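Long-range contacts in possible protein of nuclear scaffold (Encephalitozoon cuniculi, PDB 3KAE), which probably serves as the Cdc27 (APC3) subunit of the anaphase-promoting complex, its N-terminal domain here being a homodimeric tetratricopeptide-repeat structure: residues 48-53 with 73-78; 209-214 with 231-236; 136-141 with 158-163. All blocks are in the same frame, centred on the assembly; numbering follows the deposited sequence.

Contact 1: 48-53 with 73-78; sequences EYTRAL and KKKKDY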
loop_
_atom_site.group_PDB
_atom_site.type_symbol
_atom_site.label_atom_id
_atom_site.label_comp_id
_atom_site.label_asym_id
_atom_site.label_seq_id
_atom_site.Cartn_x
_atom_site.Cartn_y
_atom_site.Cartn_z
ATOM N N GLU C 48 4.700 7.997 2.067
ATOM C CA GLU C 48 5.543 9.195 1.973
ATOM C C GLU C 48 5.274 10.010 0.717
ATOM O O GLU C 48 6.040 9.974 -0.252
ATOM C CB GLU C 48 7.033 8.828 2.063
ATOM C CG GLU C 48 7.395 8.081 3.327
ATOM C CD GLU C 48 8.884 7.824 3.450
ATOM O OE1 GLU C 48 9.319 6.656 3.283
ATOM O OE2 GLU C 48 9.623 8.800 3.701
ATOM N N TYR C 49 4.199 10.783 0.762
ATOM C CA TYR C 49 3.688 11.465 -0.419
ATOM C C TYR C 49 4.538 12.661 -0.853
ATOM O O TYR C 49 4.807 12.844 -2.048
ATOM C CB TYR C 49 2.206 11.836 -0.201
ATOM C CG TYR C 49 1.438 10.690 0.418
ATOM C CD1 TYR C 49 1.241 9.510 -0.289
ATOM C CD2 TYR C 49 0.961 10.758 1.714
ATOM C CE1 TYR C 49 0.586 8.453 0.261
ATOM C CE2 TYR C 49 0.288 9.690 2.280
ATOM C CZ TYR C 49 0.097 8.542 1.544
ATOM O OH TYR C 49 -0.562 7.457 2.086
ATOM N N THR C 50 4.975 13.464 0.110
ATOM C CA THR C 50 5.808 14.620 -0.212
ATOM C C THR C 50 7.136 14.180 -0.820
ATOM O O THR C 50 7.628 14.806 -1.763
ATOM C CB THR C 50 6.061 15.490 1.014
ATOM O OG1 THR C 50 4.822 15.718 1.696
ATOM C CG2 THR C 50 6.673 16.823 0.602
ATOM N N ARG C 51 7.708 13.096 -0.297
ATOM C CA ARG C 51 8.948 12.569 -0.847
ATOM C C ARG C 51 8.731 11.994 -2.241
ATOM O O ARG C 51 9.564 12.177 -3.140
ATOM C CB ARG C 51 9.561 11.510 0.086
ATOM C CG ARG C 51 10.232 12.100 1.315
ATOM C CD ARG C 51 10.956 11.047 2.125
ATOM N NE ARG C 51 12.075 10.460 1.396
ATOM C CZ ARG C 51 12.652 9.302 1.713
ATOM N NH1 ARG C 51 12.216 8.588 2.750
ATOM N NH2 ARG C 51 13.657 8.849 0.980
ATOM N N ALA C 52 7.614 11.300 -2.421
ATOM C CA ALA C 52 7.321 10.700 -3.706
ATOM C C ALA C 52 7.154 11.794 -4.758
ATOM O O ALA C 52 7.550 11.622 -5.908
ATOM C CB ALA C 52 6.051 9.802 -3.617
ATOM N N LEU C 53 6.542 12.912 -4.363
ATOM C CA LEU C 53 6.309 14.027 -5.285
ATOM C C LEU C 53 7.634 14.599 -5.787
ATOM O O LEU C 53 7.770 14.956 -6.967
ATOM C CB LEU C 53 5.470 15.117 -4.618
ATOM C CG LEU C 53 3.945 14.889 -4.578
ATOM C CD1 LEU C 53 3.264 15.870 -3.642
ATOM C CD2 LEU C 53 3.321 14.981 -5.972
ATOM N N LYS C 73 -3.717 14.266 -3.615
ATOM C CA LYS C 73 -4.986 14.013 -2.956
ATOM C C LYS C 73 -4.770 13.695 -1.476
ATOM O O LYS C 73 -5.499 14.176 -0.614
ATOM C CB LYS C 73 -5.748 12.889 -3.663
ATOM C CG LYS C 73 -7.143 12.595 -3.086
ATOM C CD LYS C 73 -7.823 11.469 -3.861
ATOM C CE LYS C 73 -9.194 11.147 -3.283
ATOM N NZ LYS C 73 -9.066 10.608 -1.904
ATOM N N LYS C 74 -3.762 12.883 -1.176
ATOM C CA LYS C 74 -3.413 12.604 0.218
ATOM C C LYS C 74 -3.090 13.889 0.974
ATOM O O LYS C 74 -3.371 14.017 2.164
ATOM C CB LYS C 74 -2.205 11.677 0.292
ATOM C CG LYS C 74 -2.467 10.265 -0.125
ATOM C CD LYS C 74 -3.461 9.606 0.796
ATOM C CE LYS C 74 -3.712 8.183 0.355
ATOM N NZ LYS C 74 -4.606 7.458 1.303
ATOM N N LYS C 75 -2.483 14.835 0.269
ATOM C CA LYS C 75 -2.093 16.110 0.854
ATOM C C LYS C 75 -3.212 17.139 0.712
ATOM O O LYS C 75 -3.035 18.310 1.033
ATOM C CB LYS C 75 -0.810 16.620 0.188
ATOM C CG LYS C 75 0.411 15.718 0.434
ATOM C CD LYS C 75 1.480 15.903 -0.633
ATOM C CE LYS C 75 2.142 17.277 -0.548
ATOM N NZ LYS C 75 3.021 17.422 0.641
ATOM N N LYS C 76 -4.362 16.691 0.225
ATOM C CA LYS C 76 -5.530 17.562 0.033
ATOM C C LYS C 76 -5.281 18.779 -0.876
ATOM O O LYS C 76 -6.023 19.754 -0.829
ATOM C CB LYS C 76 -6.114 18.004 1.382
ATOM C CG LYS C 76 -6.587 16.861 2.261
ATOM C CD LYS C 76 -7.140 17.370 3.576
ATOM C CE LYS C 76 -7.499 16.230 4.507
ATOM N NZ LYS C 76 -6.275 15.559 5.030
ATOM N N ASP C 77 -4.237 18.721 -1.699
ATOM C CA ASP C 77 -4.053 19.731 -2.732
ATOM C C ASP C 77 -4.852 19.318 -3.961
ATOM O O ASP C 77 -4.299 18.810 -4.941
ATOM C CB ASP C 77 -2.576 19.914 -3.080
ATOM C CG ASP C 77 -2.323 21.182 -3.892
ATOM O OD1 ASP C 77 -3.279 21.675 -4.539
ATOM O OD2 ASP C 77 -1.175 21.687 -3.881
ATOM N N TYR C 78 -6.160 19.535 -3.902
ATOM C CA TYR C 78 -7.048 19.021 -4.926
ATOM C C TYR C 78 -6.824 19.662 -6.293
ATOM O O TYR C 78 -6.997 19.002 -7.326
ATOM C CB TYR C 78 -8.516 19.117 -4.471
ATOM C CG TYR C 78 -8.756 18.438 -3.133
ATOM C CD1 TYR C 78 -8.313 17.140 -2.905
ATOM C CD2 TYR C 78 -9.416 19.094 -2.098
ATOM C CE1 TYR C 78 -8.511 16.516 -1.684
ATOM C CE2 TYR C 78 -9.634 18.473 -0.874
ATOM C CZ TYR C 78 -9.172 17.184 -0.673
ATOM O OH TYR C 78 -9.376 16.557 0.538
#
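Lys74, the last residue of helix 62-74, and Lys75 just past it lie against the start of helix 49-57 in this tetratricopeptide-repeat domain. Lys74 shows how a long charged chain can use its carbons before its charge. Its CB already stands over the ring face of Tyr49, displaced from the centre toward CD2, with Lys74 CB 3.6 Å from Tyr49 CD2. The next atom, CG, sits over the centre of that ring as a CH-pi contact, 3.5 Å from the Tyr49 centroid and only 11° off the ring normal. A bend at chi2 (-63°) then carries the extended remainder across the ring toward the phenol: CD is 3.8 Å from Tyr49 CZ, and CE is 3.7 Å from Tyr49 OH. The ammonium group stays near this oxygen without hydrogen bonding to it. Tyr49 also meets the ring of Tyr44, from helix 36-45, which Lys74 touches as well.

Lys75, the first residue to leave helical geometry, takes a different course. The helix closes in a Schellman motif, with Lys76 at positive phi, Asp77 N bonded to Tyr72 O and Lys76 N to Lys73 O. The Lys75 chain folds twice, at chi3 and chi4, and meets Leu53 tip to tip. This packing is tight, with Lys75 CD 3.5 Å from Leu53 CD1. Leu53 itself is buried against Glu68, Cys71 and Tyr72 of helix 62-74. Beyond that carbon pair, the double bend brings the ammonium to the Thr50 hydroxyl, where Lys75 NZ donates a hydrogen bond of 2.7 Å to Thr50 OG1.

Contact 2: 209-214 with 231-236; sequences YFISNA and FELVRR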
loop_
_atom_site.group_PDB
_atom_site.type_symbol
_atom_site.label_atom_id
_atom_site.label_comp_id
_atom_site.label_asym_id
_atom_site.label_seq_id
_atom_site.Cartn_x
_atom_site.Cartn_y
_atom_site.Cartn_z
ATOM N N TYR C 209 -22.929 -3.521 2.464
ATOM C CA TYR C 209 -23.118 -2.318 1.663
ATOM C C TYR C 209 -24.603 -2.080 1.383
ATOM O O TYR C 209 -25.114 -0.999 1.630
ATOM C CB TYR C 209 -22.355 -2.433 0.338
ATOM C CG TYR C 209 -20.866 -2.590 0.491
ATOM C CD1 TYR C 209 -20.036 -1.475 0.523
ATOM C CD2 TYR C 209 -20.287 -3.850 0.596
ATOM C CE1 TYR C 209 -18.667 -1.602 0.657
ATOM C CE2 TYR C 209 -18.918 -3.998 0.731
ATOM C CZ TYR C 209 -18.099 -2.864 0.759
ATOM O OH TYR C 209 -16.716 -2.976 0.900
ATOM N N PHE C 210 -25.290 -3.096 0.876
ATOM C CA PHE C 210 -26.710 -2.938 0.516
ATOM C C PHE C 210 -27.575 -2.495 1.701
ATOM O O PHE C 210 -28.241 -1.472 1.649
ATOM C CB PHE C 210 -27.267 -4.214 -0.103
ATOM C CG PHE C 210 -28.615 -4.027 -0.757
ATOM C CD1 PHE C 210 -28.700 -3.653 -2.087
ATOM C CD2 PHE C 210 -29.786 -4.197 -0.031
ATOM C CE1 PHE C 210 -29.919 -3.463 -2.694
ATOM C CE2 PHE C 210 -31.013 -4.021 -0.621
ATOM C CZ PHE C 210 -31.083 -3.654 -1.960
ATOM N N ILE C 211 -27.534 -3.256 2.780
ATOM C CA ILE C 211 -28.268 -2.898 3.979
ATOM C C ILE C 211 -27.871 -1.523 4.528
ATOM O O ILE C 211 -28.721 -0.791 5.046
ATOM C CB ILE C 211 -28.110 -3.965 5.076
ATOM C CG1 ILE C 211 -28.437 -5.357 4.524
ATOM C CG2 ILE C 211 -28.980 -3.632 6.281
ATOM C CD1 ILE C 211 -29.680 -5.409 3.728
ATOM N N SER C 212 -26.584 -1.181 4.439
ATOM C CA SER C 212 -26.126 0.140 4.879
ATOM C C SER C 212 -26.804 1.226 4.029
ATOM O O SER C 212 -27.338 2.213 4.543
ATOM C CB SER C 212 -24.592 0.264 4.792
ATOM O OG SER C 212 -23.971 -0.570 5.754
ATOM N N ASN C 213 -26.789 1.046 2.720
ATOM C CA ASN C 213 -27.411 2.013 1.868
ATOM C C ASN C 213 -28.930 2.036 2.165
ATOM O O ASN C 213 -29.549 3.103 2.209
ATOM C CB ASN C 213 -27.101 1.710 0.411
ATOM C CG ASN C 213 -25.675 2.100 0.026
ATOM O OD1 ASN C 213 -25.055 2.936 0.680
ATOM N ND2 ASN C 213 -25.158 1.500 -1.035
ATOM N N ALA C 214 -29.512 0.861 2.408
ATOM C CA ALA C 214 -30.932 0.759 2.763
ATOM C C ALA C 214 -31.252 1.650 3.956
ATOM O O ALA C 214 -32.189 2.446 3.908
ATOM C CB ALA C 214 -31.343 -0.710 3.065
ATOM N N PHE C 231 -29.312 -0.364 10.313
ATOM C CA PHE C 231 -28.021 0.020 10.874
ATOM C C PHE C 231 -27.631 -0.935 11.994
ATOM O O PHE C 231 -26.515 -1.433 12.034
ATOM C CB PHE C 231 -28.067 1.448 11.420
ATOM C CG PHE C 231 -28.122 2.516 10.359
ATOM C CD1 PHE C 231 -27.073 2.677 9.457
ATOM C CD2 PHE C 231 -29.207 3.390 10.291
ATOM C CE1 PHE C 231 -27.111 3.676 8.490
ATOM C CE2 PHE C 231 -29.259 4.386 9.330
ATOM C CZ PHE C 231 -28.207 4.533 8.428
ATOM N N GLU C 232 -28.565 -1.186 12.903
ATOM C CA GLU C 232 -28.320 -2.089 14.023
ATOM C C GLU C 232 -27.863 -3.470 13.552
ATOM O O GLU C 232 -26.936 -4.042 14.120
ATOM C CB GLU C 232 -29.571 -2.201 14.908
ATOM N N LEU C 233 -28.504 -4.000 12.511
ATOM C CA LEU C 233 -28.102 -5.290 11.950
ATOM C C LEU C 233 -26.614 -5.314 11.609
ATOM O O LEU C 233 -25.869 -6.162 12.108
ATOM C CB LEU C 233 -28.925 -5.636 10.703
ATOM C CG LEU C 233 -28.246 -6.643 9.762
ATOM C CD1 LEU C 233 -28.094 -7.991 10.436
ATOM C CD2 LEU C 233 -29.002 -6.792 8.463
ATOM N N VAL C 234 -26.188 -4.377 10.763
ATOM C CA VAL C 234 -24.780 -4.281 10.368
ATOM C C VAL C 234 -23.855 -4.002 11.559
ATOM O O VAL C 234 -22.776 -4.575 11.653
ATOM C CB VAL C 234 -24.578 -3.212 9.266
ATOM C CG1 VAL C 234 -23.111 -3.186 8.786
ATOM C CG2 VAL C 234 -25.562 -3.462 8.102
ATOM N N ARG C 235 -24.285 -3.134 12.474
ATOM C CA ARG C 235 -23.492 -2.840 13.673
ATOM C C ARG C 235 -23.138 -4.112 14.439
ATOM O O ARG C 235 -22.089 -4.185 15.069
ATOM C CB ARG C 235 -24.225 -1.876 14.616
ATOM C CG ARG C 235 -24.450 -0.470 14.087
ATOM N N ARG C 236 -24.016 -5.113 14.386
ATOM C CA ARG C 236 -23.785 -6.360 15.116
ATOM C C ARG C 236 -23.107 -7.475 14.315
ATOM O O ARG C 236 -22.192 -8.120 14.817
ATOM C CB ARG C 236 -25.069 -6.878 15.777
ATOM C CG ARG C 236 -26.310 -6.886 14.923
ATOM C CD ARG C 236 -27.529 -7.228 15.775
ATOM N NE ARG C 236 -28.632 -7.695 14.941
ATOM C CZ ARG C 236 -29.806 -7.089 14.835
ATOM N NH1 ARG C 236 -30.053 -5.989 15.536
ATOM N NH2 ARG C 236 -30.738 -7.596 14.036
#
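Ile211 and Val234 face one another across two neighbouring helices, and the mutual orientation of a few branched side chains defines the joint. The short helical segments 209-214 and 231-236 run roughly antiparallel, at 145° between their directions, and their axes approach to 9.1 Å. Ile211 points toward the partner helix, and its gamma methyl CG2, anti to the backbone N, does the touching. Leu233 meets it at about a right angle, its CG anti to its own backbone N (chi1 158°), so that Leu233 CD2 rests 3.8 Å from Ile211 CG2. Val234 crosses Ile211 obliquely and presents the branch beside its own backbone N, with Val234 CG2 3.9 Å from Ile211 CG2. One isoleucine methyl is thus shared between two residues of the opposing helix.

Ser212 lies next to this apolar group. Its OG is 4.1 Å from Val234 CG2, a contact with a carbon, while its polar bond is made along its own helix to Ser208 O. Phe231 behaves differently: its CB heads away from helix 209-214, yet the ring swings back until CE1 is 4.2 Å from Ser212 O, in an oblique approach. No hydrogen bond joins the two segments; the joint is mostly hydrocarbon, with the Ser212 oxygens at its side. Val196 and Tyr199 of helix 193-200 touch Ile211, and Phe241 packs on both Ser212 and Val234. Tyr209 of the same segment meets Phe23 of the second subunit edge to face. Two consecutive helices packed roughly antiparallel through apolar side chains are consistent with the helical-hairpin architecture of a tetratricopeptide-repeat domain.

Contact 3: 136-141 with 158-163; sequences HYVRSF and KVPQKR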
loop_
_atom_site.group_PDB
_atom_site.type_symbol
_atom_site.label_atom_id
_atom_site.label_comp_id
_atom_site.label_asym_id
_atom_site.label_seq_id
_atom_site.Cartn_x
_atom_site.Cartn_y
_atom_site.Cartn_z
ATOM N N HIS C 136 -18.176 13.120 -13.983
ATOM C CA HIS C 136 -17.037 12.195 -14.097
ATOM C C HIS C 136 -17.445 10.808 -13.618
ATOM O O HIS C 136 -17.095 9.808 -14.244
ATOM C CB HIS C 136 -15.794 12.708 -13.361
ATOM C CG HIS C 136 -15.272 14.007 -13.902
ATOM N ND1 HIS C 136 -14.858 14.155 -15.206
ATOM C CD2 HIS C 136 -15.121 15.218 -13.319
ATOM C CE1 HIS C 136 -14.467 15.402 -15.405
ATOM N NE2 HIS C 136 -14.620 16.068 -14.277
ATOM N N TYR C 137 -18.219 10.748 -12.535
ATOM C CA TYR C 137 -18.718 9.458 -12.053
ATOM C C TYR C 137 -19.563 8.762 -13.112
ATOM O O TYR C 137 -19.450 7.551 -13.326
ATOM C CB TYR C 137 -19.549 9.614 -10.791
ATOM C CG TYR C 137 -18.797 10.041 -9.560
ATOM C CD1 TYR C 137 -17.499 9.572 -9.291
ATOM C CD2 TYR C 137 -19.386 10.897 -8.650
ATOM C CE1 TYR C 137 -16.826 9.974 -8.145
ATOM C CE2 TYR C 137 -18.731 11.297 -7.511
ATOM C CZ TYR C 137 -17.457 10.837 -7.257
ATOM O OH TYR C 137 -16.846 11.256 -6.107
ATOM N N VAL C 138 -20.413 9.540 -13.770
ATOM C CA VAL C 138 -21.252 9.012 -14.832
ATOM C C VAL C 138 -20.376 8.470 -15.950
ATOM O O VAL C 138 -20.592 7.354 -16.427
ATOM C CB VAL C 138 -22.207 10.081 -15.385
ATOM C CG1 VAL C 138 -22.778 9.649 -16.730
ATOM C CG2 VAL C 138 -23.307 10.353 -14.387
ATOM N N ARG C 139 -19.380 9.255 -16.357
ATOM C CA ARG C 139 -18.552 8.882 -17.495
ATOM C C ARG C 139 -17.725 7.651 -17.124
ATOM O O ARG C 139 -17.510 6.757 -17.938
ATOM C CB ARG C 139 -17.686 10.063 -17.959
ATOM C CG ARG C 139 -16.974 9.842 -19.281
ATOM C CD ARG C 139 -16.757 11.152 -20.034
ATOM N NE ARG C 139 -16.426 12.241 -19.139
ATOM C CZ ARG C 139 -17.093 13.377 -18.941
ATOM N NH1 ARG C 139 -16.599 14.227 -18.057
ATOM N NH2 ARG C 139 -18.204 13.689 -19.598
ATOM N N SER C 140 -17.299 7.596 -15.869
ATOM C CA SER C 140 -16.562 6.452 -15.368
ATOM C C SER C 140 -17.404 5.184 -15.348
ATOM O O SER C 140 -16.951 4.109 -15.778
ATOM C CB SER C 140 -16.068 6.729 -13.963
ATOM O OG SER C 140 -15.494 5.558 -13.414
ATOM N N PHE C 141 -18.617 5.304 -14.806
ATOM C CA PHE C 141 -19.503 4.150 -14.675
ATOM C C PHE C 141 -19.876 3.597 -16.043
ATOM O O PHE C 141 -20.090 2.397 -16.186
ATOM C CB PHE C 141 -20.749 4.481 -13.851
ATOM C CG PHE C 141 -21.705 3.334 -13.730
ATOM C CD1 PHE C 141 -21.403 2.248 -12.922
ATOM C CD2 PHE C 141 -22.896 3.325 -14.438
ATOM C CE1 PHE C 141 -22.278 1.179 -12.811
ATOM C CE2 PHE C 141 -23.770 2.259 -14.335
ATOM C CZ PHE C 141 -23.458 1.185 -13.519
ATOM N N LYS C 158 -28.596 9.406 -9.210
ATOM C CA LYS C 158 -28.240 9.816 -10.571
ATOM C C LYS C 158 -27.513 8.733 -11.378
ATOM O O LYS C 158 -26.782 9.027 -12.325
ATOM C CB LYS C 158 -27.440 11.132 -10.571
ATOM C CG LYS C 158 -28.178 12.327 -11.175
ATOM C CD LYS C 158 -28.971 13.095 -10.136
ATOM C CE LYS C 158 -28.053 13.841 -9.185
ATOM N NZ LYS C 158 -28.792 14.535 -8.096
ATOM N N VAL C 159 -27.719 7.480 -11.008
ATOM C CA VAL C 159 -27.178 6.373 -11.779
ATOM C C VAL C 159 -27.949 6.227 -13.094
ATOM O O VAL C 159 -29.176 6.240 -13.108
ATOM C CB VAL C 159 -27.220 5.070 -10.966
ATOM C CG1 VAL C 159 -28.624 4.863 -10.380
ATOM C CG2 VAL C 159 -26.790 3.902 -11.816
ATOM N N PRO C 160 -27.223 6.105 -14.210
ATOM C CA PRO C 160 -27.798 6.006 -15.557
ATOM C C PRO C 160 -28.401 4.634 -15.827
ATOM O O PRO C 160 -27.701 3.628 -15.699
ATOM C CB PRO C 160 -26.583 6.217 -16.479
ATOM C CG PRO C 160 -25.463 6.676 -15.595
ATOM C CD PRO C 160 -25.753 6.098 -14.244
ATOM N N GLN C 161 -29.672 4.602 -16.219
ATOM C CA GLN C 161 -30.376 3.346 -16.462
ATOM C C GLN C 161 -30.817 3.228 -17.918
ATOM O O GLN C 161 -30.975 4.236 -18.613
ATOM C CB GLN C 161 -31.584 3.219 -15.528
ATOM N N LYS C 162 -31.005 1.991 -18.371
ATOM C CA LYS C 162 -31.458 1.722 -19.731
ATOM C C LYS C 162 -32.930 2.045 -19.901
ATOM O O LYS C 162 -33.483 2.872 -19.176
ATOM C CB LYS C 162 -31.202 0.262 -20.102
ATOM N N ARG C 163 -33.549 1.432 -20.905
ATOM C CA ARG C 163 -34.996 1.541 -21.089
ATOM C C ARG C 163 -35.666 0.234 -20.673
ATOM O O ARG C 163 -36.878 0.179 -20.467
ATOM C CB ARG C 163 -35.348 1.939 -22.523
ATOM C CG ARG C 163 -35.453 3.462 -22.723
ATOM C CD ARG C 163 -36.273 3.859 -23.972
ATOM N NE ARG C 163 -35.728 3.241 -25.175
ATOM C CZ ARG C 163 -36.351 2.324 -25.907
ATOM N NH1 ARG C 163 -37.591 1.943 -25.592
ATOM N NH2 ARG C 163 -35.750 1.809 -26.975
#
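Apolar contact accounts for nearly everything that joins helix segment 136-141 to the loop 158-163, and Pro160 is its centre on the loop side. Phe141 points toward the loop, with CG anti to the backbone N (chi1 178°), and its ring and the pyrrolidine cross obliquely. The closest approach is Phe141 CD2 to Pro160 CD at 4.0 Å. Val159 adds a more distant touch with one methyl, Val159 CG2 lying 4.3 Å from Phe141 CE2. Both neighbours come up to the ring at a slant. One turn earlier on the helix, Val138 uses the methyl anti to its backbone N, and Val138 CG1 is 4.2 Å from Pro160 CG. The proline ring therefore reaches two helix residues with two different carbons, CD and CG.

In this tetratricopeptide-repeat domain, which is built of helices without any strand, the chain leaves helix 130-143, passes through helix 147-155 and comes back as irregular loop against the helix it left. Val150 of helix 147-155 also touches Phe141, so that ring lies where helix and loop meet.

The backbone contributes one carbon-to-oxygen contact, Val138 CG2 to Lys158 O at 4.3 Å. No hydrogen bond crosses between the segments. Three polar side chains of 136-141 bond to helix 113-126: Tyr137 OH to Asp122, His136 ND1 to Glu117, and Ser140 OG to the carbonyl of Glu114. Phe141 O accepts a hydrogen bond from O2 of a glycerol, probably from the crystallisation liquor.

In the fold
Along the chain the three contacts come in the order 1, 3, 2, each closing before the next opens, and they share no helix. Contact 1 joins helices 49-57 and 62-74, contact 3 lays a loop on helix 130-143, and contact 2 pairs helices 206-220 and 224-237. Their centres are about 33 Å (1 to 2), 30 Å (1 to 3) and 25 Å (2 to 3) apart, and no two touch. Such spacing is consistent with an elongated array in which each contact joins parts close in sequence. Contacts 1 and 2 also adjoin the second subunit, through Arg51 and Tyr209, whereas contact 3 touches no other chain of the homodimer.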